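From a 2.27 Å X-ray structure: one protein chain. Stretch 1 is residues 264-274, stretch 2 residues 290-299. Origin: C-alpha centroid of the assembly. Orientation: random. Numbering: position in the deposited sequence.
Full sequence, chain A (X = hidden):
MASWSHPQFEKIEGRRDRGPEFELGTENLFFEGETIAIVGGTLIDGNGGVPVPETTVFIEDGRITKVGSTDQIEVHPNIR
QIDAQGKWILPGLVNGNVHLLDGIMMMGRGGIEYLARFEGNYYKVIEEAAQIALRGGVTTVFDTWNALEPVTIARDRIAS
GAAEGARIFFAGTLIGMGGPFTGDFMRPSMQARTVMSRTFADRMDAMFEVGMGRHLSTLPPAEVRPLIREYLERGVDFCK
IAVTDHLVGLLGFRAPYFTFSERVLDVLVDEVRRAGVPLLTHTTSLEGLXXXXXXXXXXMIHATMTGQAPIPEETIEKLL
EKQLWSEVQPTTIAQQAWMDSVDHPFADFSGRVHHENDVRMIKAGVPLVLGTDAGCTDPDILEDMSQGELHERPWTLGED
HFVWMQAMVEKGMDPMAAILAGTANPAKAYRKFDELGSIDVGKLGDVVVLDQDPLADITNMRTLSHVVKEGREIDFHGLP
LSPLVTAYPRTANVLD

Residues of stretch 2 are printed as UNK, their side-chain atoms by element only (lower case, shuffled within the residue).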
ATOM      1  N   VAL A 264      17.364 -24.267 -20.189  1.00 33.77           N
ATOM      2  CA  VAL A 264      15.973 -24.663 -19.882  1.00 34.62           C
ATOM      3  C   VAL A 264      15.043 -24.190 -21.001  1.00 34.47           C
ATOM      4  O   VAL A 264      14.107 -24.858 -21.405  1.00 33.07           O
ATOM      5  CB  VAL A 264      15.512 -24.095 -18.526  1.00 35.69           C
ATOM      6  CG1 VAL A 264      13.998 -24.181 -18.376  1.00 34.35           C
ATOM      7  CG2 VAL A 264      16.203 -24.837 -17.383  1.00 33.05           C
ATOM      8  N   LEU A 265      15.370 -23.036 -21.544  1.00 35.76           N
ATOM      9  CA  LEU A 265      14.643 -22.531 -22.706  1.00 38.52           C
ATOM     10  C   LEU A 265      14.760 -23.495 -23.882  1.00 35.40           C
ATOM     11  O   LEU A 265      13.800 -23.816 -24.563  1.00 37.38           O
ATOM     12  CB  LEU A 265      15.162 -21.136 -23.069  1.00 41.31           C
ATOM     13  CG  LEU A 265      14.426 -20.417 -24.178  1.00 43.33           C
ATOM     14  CD1 LEU A 265      12.949 -20.298 -23.886  1.00 42.79           C
ATOM     15  CD2 LEU A 265      15.055 -19.037 -24.329  1.00 47.64           C
ATOM     16  N   ASP A 266      15.956 -24.004 -24.089  1.00 37.38           N
ATOM     17  CA  ASP A 266      16.169 -25.042 -25.121  1.00 39.14           C
ATOM     18  C   ASP A 266      15.295 -26.285 -24.910  1.00 34.33           C
ATOM     19  O   ASP A 266      14.736 -26.825 -25.849  1.00 34.05           O
ATOM     20  CB  ASP A 266      17.640 -25.429 -25.216  1.00 40.51           C
ATOM     21  CG  ASP A 266      18.524 -24.272 -25.786  1.00 51.56           C
ATOM     22  OD1 ASP A 266      17.982 -23.269 -26.357  1.00 46.73           O
ATOM     23  OD2 ASP A 266      19.770 -24.378 -25.632  1.00 53.14           O
ATOM     24  N   VAL A 267      15.127 -26.702 -23.678  1.00 30.21           N
ATOM     25  CA  VAL A 267      14.230 -27.827 -23.407  1.00 31.87           C
ATOM     26  C   VAL A 267      12.810 -27.521 -23.838  1.00 31.85           C
ATOM     27  O   VAL A 267      12.141 -28.324 -24.462  1.00 31.49           O
ATOM     28  CB  VAL A 267      14.223 -28.160 -21.909  1.00 32.92           C
ATOM     29  CG1 VAL A 267      13.092 -29.092 -21.555  1.00 31.12           C
ATOM     30  CG2 VAL A 267      15.586 -28.749 -21.521  1.00 35.30           C
ATOM     31  N   LEU A 268      12.355 -26.328 -23.492  1.00 35.19           N
ATOM     32  CA  LEU A 268      10.984 -25.912 -23.803  1.00 33.42           C
ATOM     33  C   LEU A 268      10.774 -25.851 -25.296  1.00 31.61           C
ATOM     34  O   LEU A 268       9.805 -26.367 -25.825  1.00 33.11           O
ATOM     35  CB  LEU A 268      10.673 -24.562 -23.180  1.00 34.05           C
ATOM     36  CG  LEU A 268      10.682 -24.500 -21.651  1.00 32.33           C
ATOM     37  CD1 LEU A 268      10.601 -23.044 -21.208  1.00 36.33           C
ATOM     38  CD2 LEU A 268       9.524 -25.269 -21.067  1.00 30.25           C
ATOM     39  N   VAL A 269      11.695 -25.206 -25.973  1.00 37.91           N
ATOM     40  CA  VAL A 269      11.627 -25.088 -27.445  1.00 41.40           C
ATOM     41  C   VAL A 269      11.610 -26.473 -28.143  1.00 37.83           C
ATOM     42  O   VAL A 269      10.775 -26.734 -28.985  1.00 39.15           O
ATOM     43  CB  VAL A 269      12.766 -24.220 -27.982  1.00 39.26           C
ATOM     44  CG1 VAL A 269      12.810 -24.262 -29.514  1.00 37.85           C
ATOM     45  CG2 VAL A 269      12.562 -22.787 -27.504  1.00 40.43           C
ATOM     46  N   ASP A 270      12.517 -27.338 -27.734  1.00 36.23           N
ATOM     47  CA  ASP A 270      12.634 -28.673 -28.265  1.00 33.18           C
ATOM     48  C   ASP A 270      11.345 -29.449 -28.077  1.00 30.62           C
ATOM     49  O   ASP A 270      10.853 -30.096 -29.023  1.00 30.76           O
ATOM     50  CB  ASP A 270      13.844 -29.358 -27.619  1.00 38.51           C
ATOM     51  CG  ASP A 270      14.102 -30.775 -28.149  1.00 41.16           C
ATOM     52  OD1 ASP A 270      14.380 -30.795 -29.365  1.00 41.17           O
ATOM     53  OD2 ASP A 270      13.992 -31.805 -27.394  1.00 42.85           O
ATOM     54  N   GLU A 271      10.714 -29.312 -26.926  1.00 28.94           N
ATOM     55  CA  GLU A 271       9.428 -30.028 -26.713  1.00 32.44           C
ATOM     56  C   GLU A 271       8.252 -29.490 -27.552  1.00 33.96           C
ATOM     57  O   GLU A 271       7.313 -30.223 -27.875  1.00 34.44           O
ATOM     58  CB  GLU A 271       9.061 -30.069 -25.225  1.00 32.41           C
ATOM     59  CG  GLU A 271       9.995 -30.972 -24.443  1.00 38.48           C
ATOM     60  CD  GLU A 271       9.859 -32.451 -24.843  1.00 42.57           C
ATOM     61  OE1 GLU A 271       8.765 -32.863 -25.251  1.00 35.92           O
ATOM     62  OE2 GLU A 271      10.864 -33.184 -24.750  1.00 47.24           O
ATOM     63  N   VAL A 272       8.269 -28.184 -27.787  1.00 32.94           N
ATOM     64  CA  VAL A 272       7.241 -27.552 -28.599  1.00 32.77           C
ATOM     65  C   VAL A 272       7.401 -28.029 -30.016  1.00 33.71           C
ATOM     66  O   VAL A 272       6.417 -28.413 -30.664  1.00 34.01           O
ATOM     67  CB  VAL A 272       7.332 -26.018 -28.552  1.00 31.61           C
ATOM     68  CG1 VAL A 272       6.434 -25.407 -29.590  1.00 30.74           C
ATOM     69  CG2 VAL A 272       6.929 -25.499 -27.168  1.00 33.38           C
ATOM     70  N   ARG A 273       8.645 -28.005 -30.496  1.00 34.43           N
ATOM     71  CA  ARG A 273       8.976 -28.518 -31.852  1.00 35.24           C
ATOM     72  C   ARG A 273       8.555 -29.970 -31.979  1.00 35.93           C
ATOM     73  O   ARG A 273       7.812 -30.330 -32.888  1.00 38.10           O
ATOM     74  CB  ARG A 273      10.444 -28.452 -32.114  1.00 39.73           C
ATOM     75  CG  ARG A 273      10.968 -27.159 -32.705  1.00 44.99           C
ATOM     76  CD  ARG A 273       9.983 -26.020 -32.750  1.00 45.06           C
ATOM     77  NE  ARG A 273      10.682 -24.753 -32.951  1.00 49.82           N
ATOM     78  CZ  ARG A 273      10.169 -23.701 -33.580  1.00 50.09           C
ATOM     79  NH1 ARG A 273       8.947 -23.750 -34.092  1.00 48.69           N
ATOM     80  NH2 ARG A 273      10.884 -22.598 -33.710  1.00 50.29           N
ATOM     81  N   ARG A 274       8.927 -30.771 -30.994  1.00 33.99           N
ATOM     82  CA  ARG A 274       8.530 -32.185 -30.960  1.00 36.22           C
ATOM     83  C   ARG A 274       7.016 -32.314 -31.091  1.00 37.39           C
ATOM     84  O   ARG A 274       6.506 -33.185 -31.791  1.00 34.89           O
ATOM     85  CB  ARG A 274       9.042 -32.863 -29.687  1.00 37.64           C
ATOM     86  CG  ARG A 274       8.574 -34.315 -29.478  1.00 39.44           C
ATOM     87  CD  ARG A 274       8.784 -34.933 -28.069  1.00 44.57           C
ATOM     88  NE  ARG A 274       9.772 -36.015 -28.124  1.00 57.22           N
ATOM     89  CZ  ARG A 274      11.055 -35.873 -27.802  1.00 72.06           C
ATOM     90  NH1 ARG A 274      11.525 -34.707 -27.385  1.00 83.16           N
ATOM     91  NH2 ARG A 274      11.902 -36.905 -27.908  1.00 86.18           N
ATOM     92  N   UNK A 290      16.194 -10.759 -29.505  1.00 28.52           N
ATOM     93  CA  UNK A 290      17.255 -11.468 -30.199  1.00 32.61           C
ATOM     94  C   UNK A 290      17.182 -12.957 -29.917  1.00 33.57           C
ATOM     95  O   UNK A 290      17.321 -13.778 -30.800  1.00 29.97           O
ATOM     96  o   UNK A 290      19.907 -11.505 -31.752  1.00 36.71           O
ATOM     97  c   UNK A 290      19.741 -11.667 -30.546  1.00 36.94           C
ATOM     98  n   UNK A 290      20.516 -12.473 -29.821  1.00 37.52           N
ATOM     99  c   UNK A 290      18.630 -10.950 -29.797  1.00 33.53           C
ATOM    100  N   UNK A 291      16.955 -13.288 -28.657  1.00 37.20           N
ATOM    101  CA  UNK A 291      16.885 -14.705 -28.237  1.00 36.29           C
ATOM    102  C   UNK A 291      15.750 -15.416 -28.930  1.00 39.15           C
ATOM    103  O   UNK A 291      15.868 -16.568 -29.340  1.00 40.64           O
ATOM    104  o   UNK A 291      17.991 -14.346 -26.118  1.00 37.17           O
ATOM    105  c   UNK A 291      16.470 -16.178 -26.252  1.00 36.37           C
ATOM    106  c   UNK A 291      16.761 -14.794 -26.712  1.00 35.08           C
ATOM    107  N   UNK A 292      14.633 -14.715 -29.070  1.00 38.79           N
ATOM    108  CA  UNK A 292      13.477 -15.302 -29.739  1.00 36.33           C
ATOM    109  C   UNK A 292      13.771 -15.576 -31.232  1.00 34.42           C
ATOM    110  O   UNK A 292      13.367 -16.595 -31.811  1.00 33.20           O
ATOM    111  c   UNK A 292      12.284 -14.401 -29.602  1.00 34.57           C
ATOM    112  N   UNK A 293      14.425 -14.630 -31.835  1.00 29.72           N
ATOM    113  CA  UNK A 293      14.808 -14.733 -33.238  1.00 33.16           C
ATOM    114  C   UNK A 293      15.741 -15.929 -33.456  1.00 35.70           C
ATOM    115  O   UNK A 293      15.568 -16.722 -34.368  1.00 36.28           O
ATOM    116  c   UNK A 293      15.128 -10.949 -33.952  1.00 35.54           C
ATOM    117  c   UNK A 293      15.526 -13.447 -33.674  1.00 32.56           C
ATOM    118  c   UNK A 293      16.241 -13.657 -35.001  1.00 33.65           C
ATOM    119  c   UNK A 293      14.506 -12.321 -33.851  1.00 35.98           C
ATOM    120  N   UNK A 294      16.704 -16.069 -32.551  1.00 35.64           N
ATOM    121  CA  UNK A 294      17.661 -17.151 -32.631  1.00 40.47           C
ATOM    122  C   UNK A 294      17.045 -18.532 -32.409  1.00 37.31           C
ATOM    123  O   UNK A 294      17.657 -19.516 -32.716  1.00 38.95           O
ATOM    124  c   UNK A 294      20.406 -16.187 -33.541  1.00 44.90           C
ATOM    125  o   UNK A 294      20.806 -17.347 -33.758  1.00 57.78           O
ATOM    126  c   UNK A 294      19.823 -15.871 -32.154  1.00 44.67           C
ATOM    127  c   UNK A 294      18.825 -16.922 -31.652  1.00 43.40           C
ATOM    128  o   UNK A 294      20.480 -15.285 -34.404  1.00 44.29           O
ATOM    129  N   UNK A 295      15.831 -18.589 -31.879  1.00 40.11           N
ATOM    130  CA  UNK A 295      15.069 -19.843 -31.779  1.00 34.72           C
ATOM    131  C   UNK A 295      14.088 -20.020 -32.936  1.00 35.55           C
ATOM    132  O   UNK A 295      13.256 -20.911 -32.910  1.00 32.26           O
ATOM    133  n   UNK A 295      16.752 -21.010 -27.832  1.00 39.49           N
ATOM    134  c   UNK A 295      15.091 -19.758 -29.187  1.00 34.79           C
ATOM    135  n   UNK A 295      17.962 -19.032 -27.924  1.00 39.82           N
ATOM    136  c   UNK A 295      14.280 -19.887 -30.472  1.00 37.28           C
ATOM    137  n   UNK A 295      18.262 -20.545 -26.193  1.00 42.76           N
ATOM    138  c   UNK A 295      17.659 -20.192 -27.321  1.00 42.01           C
ATOM    139  c   UNK A 295      16.107 -20.825 -29.133  1.00 33.97           C
ATOM    140  N   UNK A 296      14.170 -19.149 -33.941  1.00 37.46           N
ATOM    141  CA  UNK A 296      13.260 -19.215 -35.090  1.00 40.90           C
ATOM    142  C   UNK A 296      11.788 -19.315 -34.660  1.00 36.08           C
ATOM    143  O   UNK A 296      11.029 -20.135 -35.137  1.00 38.56           O
ATOM    144  c   UNK A 296      15.030 -20.265 -36.606  1.00 47.49           C
ATOM    145  c   UNK A 296      13.623 -20.395 -36.011  1.00 45.25           C
ATOM    146  o   UNK A 296      15.356 -19.229 -37.234  1.00 49.83           O
ATOM    147  o   UNK A 296      15.801 -21.219 -36.468  1.00 57.61           O
ATOM    148  N   UNK A 297      11.400 -18.442 -33.757  1.00 35.25           N
ATOM    149  CA  UNK A 297      10.011 -18.381 -33.290  1.00 32.92           C
ATOM    150  C   UNK A 297       9.066 -18.198 -34.464  1.00 31.89           C
ATOM    151  O   UNK A 297       9.340 -17.440 -35.378  1.00 32.93           O
ATOM    152  c   UNK A 297       9.840 -17.242 -32.332  1.00 32.74           C
ATOM    153  N   UNK A 298       7.967 -18.911 -34.432  1.00 33.04           N
ATOM    154  CA  UNK A 298       6.926 -18.778 -35.460  1.00 35.75           C
ATOM    155  C   UNK A 298       6.236 -17.419 -35.388  1.00 36.92           C
ATOM    156  O   UNK A 298       5.830 -16.867 -36.391  1.00 37.23           O
ATOM    157  c   UNK A 298       5.880 -19.887 -35.303  1.00 35.40           C
ATOM    158  o   UNK A 298       6.521 -21.565 -36.809  1.00 45.09           O
ATOM    159  c   UNK A 298       6.457 -21.257 -35.623  1.00 39.86           C
ATOM    160  o   UNK A 298       6.905 -21.979 -34.715  1.00 40.81           O
ATOM    161  N   UNK A 299       6.056 -16.925 -34.176  1.00 37.24           N
ATOM    162  CA  UNK A 299       5.481 -15.620 -33.996  1.00 34.54           C
ATOM    163  C   UNK A 299       5.987 -14.999 -32.709  1.00 33.96           C
ATOM    164  O   UNK A 299       5.878 -15.572 -31.640  1.00 41.06           O
ATOM    165  c   UNK A 299       3.597 -13.412 -35.066  1.00 35.16           C
ATOM    166  c   UNK A 299       1.768 -14.500 -33.785  1.00 30.12           C
ATOM    167  c   UNK A 299       3.266 -14.313 -33.889  1.00 31.25           C
ATOM    168  c   UNK A 299       3.951 -15.685 -34.018  1.00 30.65           C
TER

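Position 290 has four side-chain atoms: two carbons, the second carrying one oxygen and one nitrogen. This is an amide bonded directly to CB, and it lies out of reach of stretch 1. The residue is N290.

Position 291 has three side-chain atoms. CB carries one oxygen and one carbon, so the side chain branches at once. CB points toward stretch 1, and the outer carbon lies 3.7 Å from CD2 of L265. The residue is T291, and the contacting carbon is CG2. Its OG1 is hydrogen-bonded elsewhere in the structure.

Position 292 has a single carbon, pointing away from stretch 1. It is A292.

Position 293 has four carbons, forked at CB, with one arm two carbons long. It does not reach stretch 1. It is I293.

Position 294 has three carbons in a row, the last carrying two oxygens. The carboxylate makes no contact with stretch 1. It is E294.

Position 295 has three carbons, then a nitrogen, then a carbon carrying two more nitrogens, a guanidinium. CB points toward stretch 1, and the group meets D266 at its edge, while L265 CD2 lies over one face. The residue is R295. R295 NH2 is 2.7 Å from D266 OD1 in a salt bridge. A weak hydrogen bond of 3.0 Å runs from R295 NE to the same D266 OD1. Lower on the arm, R295 CG packs 4.3 Å from V269 CG2.

Position 296 has two carbons, the second carrying two oxygens. CB points sideways, and it is the backbone O of position 296 that R273 NH2 engages, at 2.9 Å. The residue is D296.

Position 297 has one carbon, pointing away from stretch 1. It is A297.

Position 298 again has two carbons, the second carrying two oxygens. CB points sideways, but the carboxylate comes nearer and meets the R273 guanidinium. The residue is D298, with OD2 2.8 Å from R273 NH1 in a salt bridge.

Position 299 has four carbons, forked at the second, out of reach of stretch 1. It is L299.

The contact rests on two arginines, one from each stretch. R295 reaches to the D266 carboxylate and lies along L265 and V269. R273 reaches back to the loop after the helix. R273 NH2 donates to D296 O and, weakly, at 3.0 Å, to R295 O, while its NH1 binds D298. These acceptors lie near the guanidinium plane, at its edge, where the N-H groups point.

Stretch 2 (290-299) NTAIERDADL
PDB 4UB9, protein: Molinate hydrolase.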